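Local coordinates for adenosine monophosphate-protein transferase (Pyrococcus horikoshii, PDB 2D16), which is of unknown function but belongs to the adenosine-specific kinase family and so probably acts on adenosine or one of its nucleotides, at residues D8-E13 with A70-V75; G14-I19 with A111-F116; F24-V29 with M49-P54. All coordinates share one frame; numbering follows the deposited sequence.

Contact 1. Residues D8-E13 with A70-V75; sequences DIEKPE and AAKNAV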
loop_
_atom_site.group_PDB
_atom_site.type_symbol
_atom_site.label_atom_id
_atom_site.label_comp_id
_atom_site.label_asym_id
_atom_site.label_seq_id
_atom_site.Cartn_x
_atom_site.Cartn_y
_atom_site.Cartn_z
ATOM N N ASP A 8 -7.800 30.245 52.726
ATOM C CA ASP A 8 -8.594 29.281 51.986
ATOM C C ASP A 8 -8.532 29.677 50.517
ATOM O O ASP A 8 -8.844 30.817 50.165
ATOM C CB ASP A 8 -10.053 29.305 52.459
ATOM C CG ASP A 8 -10.234 28.682 53.831
ATOM O OD1 ASP A 8 -10.023 27.458 53.964
ATOM O OD2 ASP A 8 -10.589 29.415 54.775
ATOM N N ILE A 9 -8.106 28.748 49.666
ATOM C CA ILE A 9 -8.028 29.020 48.239
ATOM C C ILE A 9 -9.446 29.105 47.689
ATOM O O ILE A 9 -10.255 28.202 47.906
ATOM C CB ILE A 9 -7.272 27.901 47.486
ATOM C CG1 ILE A 9 -5.792 27.909 47.883
ATOM C CG2 ILE A 9 -7.440 28.084 45.978
ATOM C CD1 ILE A 9 -5.066 29.195 47.521
ATOM N N GLU A 10 -9.744 30.201 46.998
ATOM C CA GLU A 10 -11.062 30.395 46.405
ATOM C C GLU A 10 -11.025 29.871 44.975
ATOM O O GLU A 10 -10.274 30.376 44.140
ATOM C CB GLU A 10 -11.439 31.880 46.387
ATOM C CG GLU A 10 -12.897 32.128 45.997
ATOM C CD GLU A 10 -13.210 33.591 45.741
ATOM O OE1 GLU A 10 -12.652 34.461 46.444
ATOM O OE2 GLU A 10 -14.030 33.870 44.840
ATOM N N LYS A 11 -11.831 28.853 44.696
ATOM C CA LYS A 11 -11.876 28.273 43.363
ATOM C C LYS A 11 -13.170 27.503 43.159
ATOM O O LYS A 11 -13.713 26.926 44.098
ATOM C CB LYS A 11 -10.685 27.331 43.151
ATOM C CG LYS A 11 -10.602 26.194 44.164
ATOM C CD LYS A 11 -9.432 25.271 43.860
ATOM C CE LYS A 11 -9.196 24.263 44.981
ATOM N NZ LYS A 11 -10.374 23.386 45.236
ATOM N N PRO A 12 -13.692 27.499 41.927
ATOM C CA PRO A 12 -14.933 26.768 41.677
ATOM C C PRO A 12 -14.703 25.257 41.679
ATOM O O PRO A 12 -13.570 24.786 41.531
ATOM C CB PRO A 12 -15.382 27.305 40.320
ATOM C CG PRO A 12 -14.594 28.531 40.031
ATOM C CD PRO A 12 -13.290 28.283 40.746
ATOM N N GLU A 13 -15.781 24.505 41.864
ATOM C CA GLU A 13 -15.717 23.052 41.887
ATOM C C GLU A 13 -15.130 22.541 40.574
ATOM O O GLU A 13 -15.438 23.060 39.500
ATOM C CB GLU A 13 -17.123 22.482 42.093
ATOM C CG GLU A 13 -17.176 20.986 42.349
ATOM C CD GLU A 13 -18.593 20.488 42.579
ATOM O OE1 GLU A 13 -19.279 21.035 43.470
ATOM O OE2 GLU A 13 -19.019 19.548 41.872
ATOM N N ALA A 70 -6.945 33.576 40.109
ATOM C CA ALA A 70 -5.549 33.265 40.397
ATOM C C ALA A 70 -4.899 34.486 41.037
ATOM O O ALA A 70 -4.174 34.374 42.022
ATOM C CB ALA A 70 -4.813 32.884 39.111
ATOM N N ALA A 71 -5.176 35.658 40.474
ATOM C CA ALA A 71 -4.619 36.903 40.986
ATOM C C ALA A 71 -5.132 37.224 42.389
ATOM O O ALA A 71 -4.378 37.673 43.249
ATOM C CB ALA A 71 -4.948 38.047 40.031
ATOM N N LYS A 72 -6.421 36.995 42.616
ATOM C CA LYS A 72 -7.017 37.264 43.917
ATOM C C LYS A 72 -6.380 36.380 44.989
ATOM O O LYS A 72 -6.068 36.851 46.082
ATOM C CB LYS A 72 -8.525 37.014 43.865
ATOM C CG LYS A 72 -9.265 37.385 45.140
ATOM C CD LYS A 72 -10.757 37.098 44.994
ATOM C CE LYS A 72 -11.525 37.470 46.253
ATOM N NZ LYS A 72 -12.981 37.156 46.134
ATOM N N ASN A 73 -6.194 35.101 44.675
ATOM C CA ASN A 73 -5.584 34.165 45.621
ATOM C C ASN A 73 -4.114 34.510 45.846
ATOM O O ASN A 73 -3.624 34.489 46.976
ATOM C CB ASN A 73 -5.677 32.724 45.103
ATOM C CG ASN A 73 -7.043 32.095 45.339
ATOM O OD1 ASN A 73 -7.469 31.901 46.481
ATOM N ND2 ASN A 73 -7.738 31.783 44.259
ATOM N N ALA A 74 -3.415 34.827 44.762
ATOM C CA ALA A 74 -1.999 35.167 44.845
ATOM C C ALA A 74 -1.719 36.418 45.676
ATOM O O ALA A 74 -0.794 36.426 46.486
ATOM C CB ALA A 74 -1.420 35.334 43.445
ATOM N N VAL A 75 -2.503 37.475 45.483
ATOM C CA VAL A 75 -2.269 38.705 46.236
ATOM C C VAL A 75 -2.606 38.518 47.719
ATOM O O VAL A 75 -2.008 39.161 48.585
ATOM C CB VAL A 75 -3.069 39.908 45.641
ATOM C CG1 VAL A 75 -4.528 39.819 46.010
ATOM C CG2 VAL A 75 -2.462 41.218 46.124
HETATM O O HOH W 1 -7.911 33.168 48.881
HETATM O O HOH W 2 -14.111 36.550 43.197
#
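N73, on helix 64-77, reaches across to E10 in the loop that follows strand 3-8 with a flat carboxamide. Its CB points at the loop, and chi1 of -80° sets CG beside its own backbone N. N73 OD1 takes the N-H of E10 N at 2.9 Å, in the carbonyl plane and on a lone pair, and also accepts from a water that joins it to D8 O. N73 OD1 lies 3.8 Å from I9 CD1, the two side chains at about a right angle. N73 ND2 donates a hydrogen bond to E10 O at 2.9 Å, 4° out of the amide plane; a weak second bond runs to L69 O of its own helix. An alanine here would probably leave both E10 N and E10 O without their amide mates and loosen the loop from the helix. Further out, two extended side chains meet as K72 NZ lies 2.7 Å from E10 OE1, on the syn lone pair, in a salt bridge that a water also spans. The buried amide thus satisfies main-chain N and O, and depends little on the side chain there, while the ion pair adds charge attraction nearer the solvent.

Contact 2. Residues G14-I19 with A111-F116; sequences GVEVII and ASENPF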
loop_
_atom_site.group_PDB
_atom_site.type_symbol
_atom_site.label_atom_id
_atom_site.label_comp_id
_atom_site.label_asym_id
_atom_site.label_seq_id
_atom_site.Cartn_x
_atom_site.Cartn_y
_atom_site.Cartn_z
ATOM N N GLY A 14 -14.268 21.533 40.666
ATOM C CA GLY A 14 -13.664 20.968 39.472
ATOM C C GLY A 14 -12.382 21.638 39.011
ATOM O O GLY A 14 -11.637 21.070 38.212
ATOM N N VAL A 15 -12.116 22.845 39.498
ATOM C CA VAL A 15 -10.904 23.558 39.107
ATOM C C VAL A 15 -9.716 23.093 39.940
ATOM O O VAL A 15 -9.814 22.960 41.160
ATOM C CB VAL A 15 -11.094 25.085 39.251
ATOM C CG1 VAL A 15 -9.754 25.810 39.141
ATOM C CG2 VAL A 15 -12.039 25.576 38.167
ATOM N N GLU A 16 -8.597 22.840 39.267
ATOM C CA GLU A 16 -7.378 22.372 39.925
ATOM C C GLU A 16 -6.499 23.558 40.303
ATOM O O GLU A 16 -6.382 24.516 39.537
ATOM C CB GLU A 16 -6.581 21.466 38.981
ATOM C CG GLU A 16 -7.346 20.298 38.366
ATOM C CD GLU A 16 -7.420 19.084 39.274
ATOM O OE1 GLU A 16 -6.633 19.003 40.241
ATOM O OE2 GLU A 16 -8.255 18.198 39.009
ATOM N N VAL A 17 -5.883 23.498 41.479
ATOM C CA VAL A 17 -4.997 24.567 41.915
ATOM C C VAL A 17 -3.586 24.022 42.116
ATOM O O VAL A 17 -3.403 22.894 42.576
ATOM C CB VAL A 17 -5.474 25.223 43.242
ATOM C CG1 VAL A 17 -5.463 24.206 44.376
ATOM C CG2 VAL A 17 -4.577 26.411 43.588
ATOM N N ILE A 18 -2.597 24.823 41.734
ATOM C CA ILE A 18 -1.196 24.461 41.896
ATOM C C ILE A 18 -0.506 25.695 42.471
ATOM O O ILE A 18 -0.626 26.790 41.921
ATOM C CB ILE A 18 -0.527 24.098 40.549
ATOM C CG1 ILE A 18 -1.293 22.966 39.863
ATOM C CG2 ILE A 18 0.918 23.670 40.795
ATOM C CD1 ILE A 18 -0.772 22.619 38.479
ATOM N N ILE A 19 0.196 25.526 43.586
ATOM C CA ILE A 19 0.892 26.640 44.218
ATOM C C ILE A 19 2.381 26.315 44.201
ATOM O O ILE A 19 2.773 25.199 44.531
ATOM C CB ILE A 19 0.460 26.829 45.692
ATOM C CG1 ILE A 19 -1.067 26.849 45.810
ATOM C CG2 ILE A 19 1.060 28.114 46.245
ATOM C CD1 ILE A 19 -1.732 28.000 45.092
ATOM N N ALA A 111 -0.737 20.394 44.672
ATOM C CA ALA A 111 -1.679 20.529 43.565
ATOM C C ALA A 111 -2.833 19.545 43.692
ATOM O O ALA A 111 -2.622 18.372 43.992
ATOM C CB ALA A 111 -0.960 20.295 42.242
ATOM N N SER A 112 -4.052 20.024 43.456
ATOM C CA SER A 112 -5.227 19.159 43.516
ATOM C C SER A 112 -6.504 19.960 43.333
ATOM O O SER A 112 -6.464 21.161 43.058
ATOM C CB SER A 112 -5.298 18.410 44.854
ATOM O OG SER A 112 -5.933 19.185 45.855
ATOM N N GLU A 113 -7.634 19.276 43.481
ATOM C CA GLU A 113 -8.940 19.910 43.362
ATOM C C GLU A 113 -9.697 19.815 44.690
ATOM O O GLU A 113 -10.871 20.169 44.763
ATOM C CB GLU A 113 -9.767 19.253 42.249
ATOM C CG GLU A 113 -10.205 17.828 42.547
ATOM C CD GLU A 113 -11.280 17.335 41.593
ATOM O OE1 GLU A 113 -12.312 18.030 41.452
ATOM O OE2 GLU A 113 -11.100 16.254 40.991
ATOM N N ASN A 114 -9.027 19.326 45.733
ATOM C CA ASN A 114 -9.653 19.214 47.057
ATOM C C ASN A 114 -9.798 20.606 47.665
ATOM O O ASN A 114 -9.277 21.587 47.131
ATOM C CB ASN A 114 -8.771 18.436 48.049
ATOM C CG ASN A 114 -8.522 17.005 47.648
ATOM O OD1 ASN A 114 -9.435 16.284 47.254
ATOM N ND2 ASN A 114 -7.272 16.570 47.784
ATOM N N PRO A 115 -10.539 20.712 48.780
ATOM C CA PRO A 115 -10.675 22.022 49.422
ATOM C C PRO A 115 -9.201 22.256 49.775
ATOM O O PRO A 115 -8.543 21.353 50.297
ATOM C CB PRO A 115 -11.538 21.712 50.637
ATOM C CG PRO A 115 -12.440 20.621 50.112
ATOM C CD PRO A 115 -11.468 19.731 49.374
ATOM N N PHE A 116 -8.686 23.444 49.491
ATOM C CA PHE A 116 -7.257 23.705 49.668
ATOM C C PHE A 116 -6.944 24.952 50.487
ATOM O O PHE A 116 -7.609 25.977 50.338
ATOM C CB PHE A 116 -6.658 23.853 48.265
ATOM C CG PHE A 116 -5.191 23.540 48.164
ATOM C CD1 PHE A 116 -4.767 22.256 47.833
ATOM C CD2 PHE A 116 -4.240 24.539 48.326
ATOM C CE1 PHE A 116 -3.413 21.971 47.657
ATOM C CE2 PHE A 116 -2.878 24.268 48.155
ATOM C CZ PHE A 116 -2.467 22.981 47.817
HETATM O O HOH W 3 -13.418 20.288 42.883
#
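V17 sets its CG1 methyl over one face of the F116 ring, 4.1 Å from the ring centroid and 19° off the normal, a CH-pi contact displaced toward the CG side of the ring. The valine's chi1 of 63° places CG1 between its backbone N and carbonyl carbon, where it also meets S112 O. I19 and F116 slide past each other in opposite directions, I19 CG1 coming within 3.9 Å of F116 CE2 at a slant. Branched aliphatics suit these places because they fill the space beside a phenylalanine without needing polar partners. On the opposite face of the strand pair, I18 CG1 packs on A111 CB at 3.6 Å; the small alanine lets the isoleucine come close, and helix 92-100 covers both. Holding these faces apart is an antiparallel ladder at the edge of the five-stranded sheet: V17 and S112 form a hydrogen-bonded pair, with V17 N to S112 O nearly straight at 2.9 Å, and I18 and A111 the adjoining non-hydrogen-bonded pair. Strand 105-112 then ends in an ST turn, S112 OG accepting from N114 N at 3.1 Å and also bonding D134, and the chain swings round to F116, the first residue of a strand in the three-stranded sheet. At the turn two acidic chains approach obliquely, their carboxylate planes 60° apart and E16 OE2 only 4.0 Å from E113 OE2, which may raise the pKa of one of them somewhat. A water that accepts from G14 N also lies within hydrogen-bonding distance of E113 OE1; with phi positive at G14, a side chain would press on the carbonyl oxygen of E13, so glycine fits there.

Contact 3. Residues F24-V29 with M49-P54; sequences FSIFTV and MNEAKP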
loop_
_atom_site.group_PDB
_atom_site.type_symbol
_atom_site.label_atom_id
_atom_site.label_comp_id
_atom_site.label_asym_id
_atom_site.label_seq_id
_atom_site.Cartn_x
_atom_site.Cartn_y
_atom_site.Cartn_z
ATOM N N PHE A 24 12.084 35.544 39.304
ATOM C CA PHE A 24 11.964 36.405 38.126
ATOM C C PHE A 24 10.509 36.518 37.667
ATOM O O PHE A 24 10.183 36.267 36.506
ATOM C CB PHE A 24 12.851 35.831 37.010
ATOM C CG PHE A 24 13.170 36.802 35.901
ATOM C CD1 PHE A 24 12.915 38.165 36.037
ATOM C CD2 PHE A 24 13.756 36.346 34.722
ATOM C CE1 PHE A 24 13.240 39.058 35.012
ATOM C CE2 PHE A 24 14.085 37.233 33.693
ATOM C CZ PHE A 24 13.824 38.592 33.841
ATOM N N SER A 25 9.647 36.926 38.592
ATOM C CA SER A 25 8.216 37.051 38.341
ATOM C C SER A 25 7.759 37.689 37.027
ATOM O O SER A 25 6.890 37.141 36.353
ATOM C CB SER A 25 7.553 37.786 39.507
ATOM O OG SER A 25 7.745 37.077 40.718
ATOM N N ILE A 26 8.321 38.836 36.653
ATOM C CA ILE A 26 7.863 39.477 35.421
ATOM C C ILE A 26 8.070 38.635 34.170
ATOM O O ILE A 26 7.284 38.714 33.228
ATOM C CB ILE A 26 8.499 40.877 35.206
ATOM C CG1 ILE A 26 10.022 40.776 35.133
ATOM C CG2 ILE A 26 8.047 41.820 36.317
ATOM C CD1 ILE A 26 10.694 42.107 34.842
ATOM N N PHE A 27 9.121 37.824 34.160
ATOM C CA PHE A 27 9.395 36.961 33.020
ATOM C C PHE A 27 8.616 35.659 33.148
ATOM O O PHE A 27 7.927 35.224 32.227
ATOM C CB PHE A 27 10.883 36.618 32.962
ATOM C CG PHE A 27 11.210 35.504 32.003
ATOM C CD1 PHE A 27 11.368 35.758 30.642
ATOM C CD2 PHE A 27 11.335 34.194 32.458
ATOM C CE1 PHE A 27 11.647 34.725 29.746
ATOM C CE2 PHE A 27 11.613 33.151 31.571
ATOM C CZ PHE A 27 11.770 33.416 30.214
ATOM N N THR A 28 8.746 35.043 34.315
ATOM C CA THR A 28 8.126 33.760 34.592
ATOM C C THR A 28 6.610 33.675 34.510
ATOM O O THR A 28 6.084 32.671 34.032
ATOM C CB THR A 28 8.607 33.253 35.960
ATOM O OG1 THR A 28 10.039 33.257 35.964
ATOM C CG2 THR A 28 8.108 31.837 36.226
ATOM N N VAL A 29 5.900 34.705 34.957
ATOM C CA VAL A 29 4.443 34.651 34.894
ATOM C C VAL A 29 3.983 34.381 33.459
ATOM O O VAL A 29 3.082 33.572 33.229
ATOM C CB VAL A 29 3.792 35.958 35.431
ATOM C CG1 VAL A 29 4.005 37.108 34.457
ATOM C CG2 VAL A 29 2.305 35.725 35.690
ATOM N N MET A 49 1.639 35.588 39.840
ATOM C CA MET A 49 2.901 35.449 40.546
ATOM C C MET A 49 3.264 36.774 41.190
ATOM O O MET A 49 3.130 37.834 40.572
ATOM C CB MET A 49 3.988 35.010 39.567
ATOM C CG MET A 49 5.291 34.600 40.220
ATOM S SD MET A 49 6.334 33.741 39.029
ATOM C CE MET A 49 7.784 33.369 40.061
ATOM N N ASN A 50 3.724 36.709 42.434
ATOM C CA ASN A 50 4.070 37.909 43.183
ATOM C C ASN A 50 5.487 38.417 42.982
ATOM O O ASN A 50 6.453 37.658 43.054
ATOM C CB ASN A 50 3.822 37.683 44.677
ATOM C CG ASN A 50 2.390 37.299 44.972
ATOM O OD1 ASN A 50 1.467 37.782 44.320
ATOM N ND2 ASN A 50 2.195 36.430 45.962
ATOM N N GLU A 51 5.594 39.717 42.729
ATOM C CA GLU A 51 6.881 40.371 42.539
ATOM C C GLU A 51 7.110 41.243 43.775
ATOM O O GLU A 51 6.345 42.171 44.043
ATOM C CB GLU A 51 6.856 41.226 41.271
ATOM C CG GLU A 51 8.200 41.834 40.923
ATOM C CD GLU A 51 8.130 42.748 39.720
ATOM O OE1 GLU A 51 7.007 43.091 39.294
ATOM O OE2 GLU A 51 9.201 43.135 39.207
ATOM N N ALA A 52 8.164 40.933 44.524
ATOM C CA ALA A 52 8.484 41.638 45.764
ATOM C C ALA A 52 8.800 43.129 45.677
ATOM O O ALA A 52 8.136 43.941 46.323
ATOM C CB ALA A 52 9.631 40.921 46.473
ATOM N N LYS A 53 9.812 43.487 44.893
ATOM C CA LYS A 53 10.232 44.883 44.771
ATOM C C LYS A 53 9.068 45.877 44.661
ATOM O O LYS A 53 8.929 46.767 45.502
ATOM C CB LYS A 53 11.440 45.164 43.857
ATOM C CG LYS A 53 12.177 46.492 43.676
ATOM C CD LYS A 53 13.282 46.466 42.618
ATOM C CE LYS A 53 14.104 47.647 42.094
ATOM N NZ LYS A 53 15.172 47.485 41.107
ATOM N N PRO A 54 8.216 45.739 43.633
ATOM C CA PRO A 54 7.090 46.669 43.496
ATOM C C PRO A 54 5.851 46.206 44.264
ATOM O O PRO A 54 4.808 46.865 44.231
ATOM C CB PRO A 54 6.854 46.683 41.995
ATOM C CG PRO A 54 7.086 45.249 41.643
ATOM C CD PRO A 54 8.346 44.900 42.427
HETATM O O HOH W 4 10.354 40.042 38.376
#
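M49 lies under the first turn of helix 25-39, its CB 4.2 Å from V29 CB. CG is anti to the backbone N (chi1 -170°), and the unbranched chain beyond it is extended: M49 CG passes 3.5 Å from S25 OG, and M49 SD settles 3.8 Å from T28 CG2, with CE between S25 and T28. A long, flexible thioether suits this site, since it can follow the helix surface and lie against methyls and a hydroxyl alike. N50 contributes its main chain. N50 O accepts the hydroxyl of S25, OG to O being 2.7 Å, with the donor standing 57° above the carbonyl plane; a small side chain that can donate suits so close an approach of helix and strand. The asparagine's own amide turns away to T57 and A79. E51 follows, its CB against S25 CB at 3.9 Å. Its extended chain brings the carboxylate to I26 CG2, 3.4 Å from E51 OE2, while OE1 forms a salt bridge with R58. A water accepting from I26 N gives OE2 a weak bond. The short axes run nearly antiparallel, at 164°, and 8.2 Å apart. M49 and E51 point to the helix and N50 away, so it lies on one face of strand 44-51, where I26 and V29 also touch R58 of strand 56-61, while helix 64-77 packs on the other.

Overall arrangement
Contacts 1 and 2 adjoin, their centres 10 Å apart, and together they join the two sheets: I9 N lies 2.9 Å from F116 O, and K11 NZ lies 2.8 Å from N114 O, both probable hydrogen bonds, while K11 CE packs on V17 CG1. Along the chain their segments alternate. Contact 3 is 18 Å from contact 1 between centres, yet a probable bond of 3.0 Å from N50 ND2 to A74 O ties strand 44-51 to helix 64-77. It stands apart from contact 2, the nearest atoms being about 8 Å away, although both rest on the five-stranded sheet. A bound sodium ion lies about 11 Å from the side chain of I19.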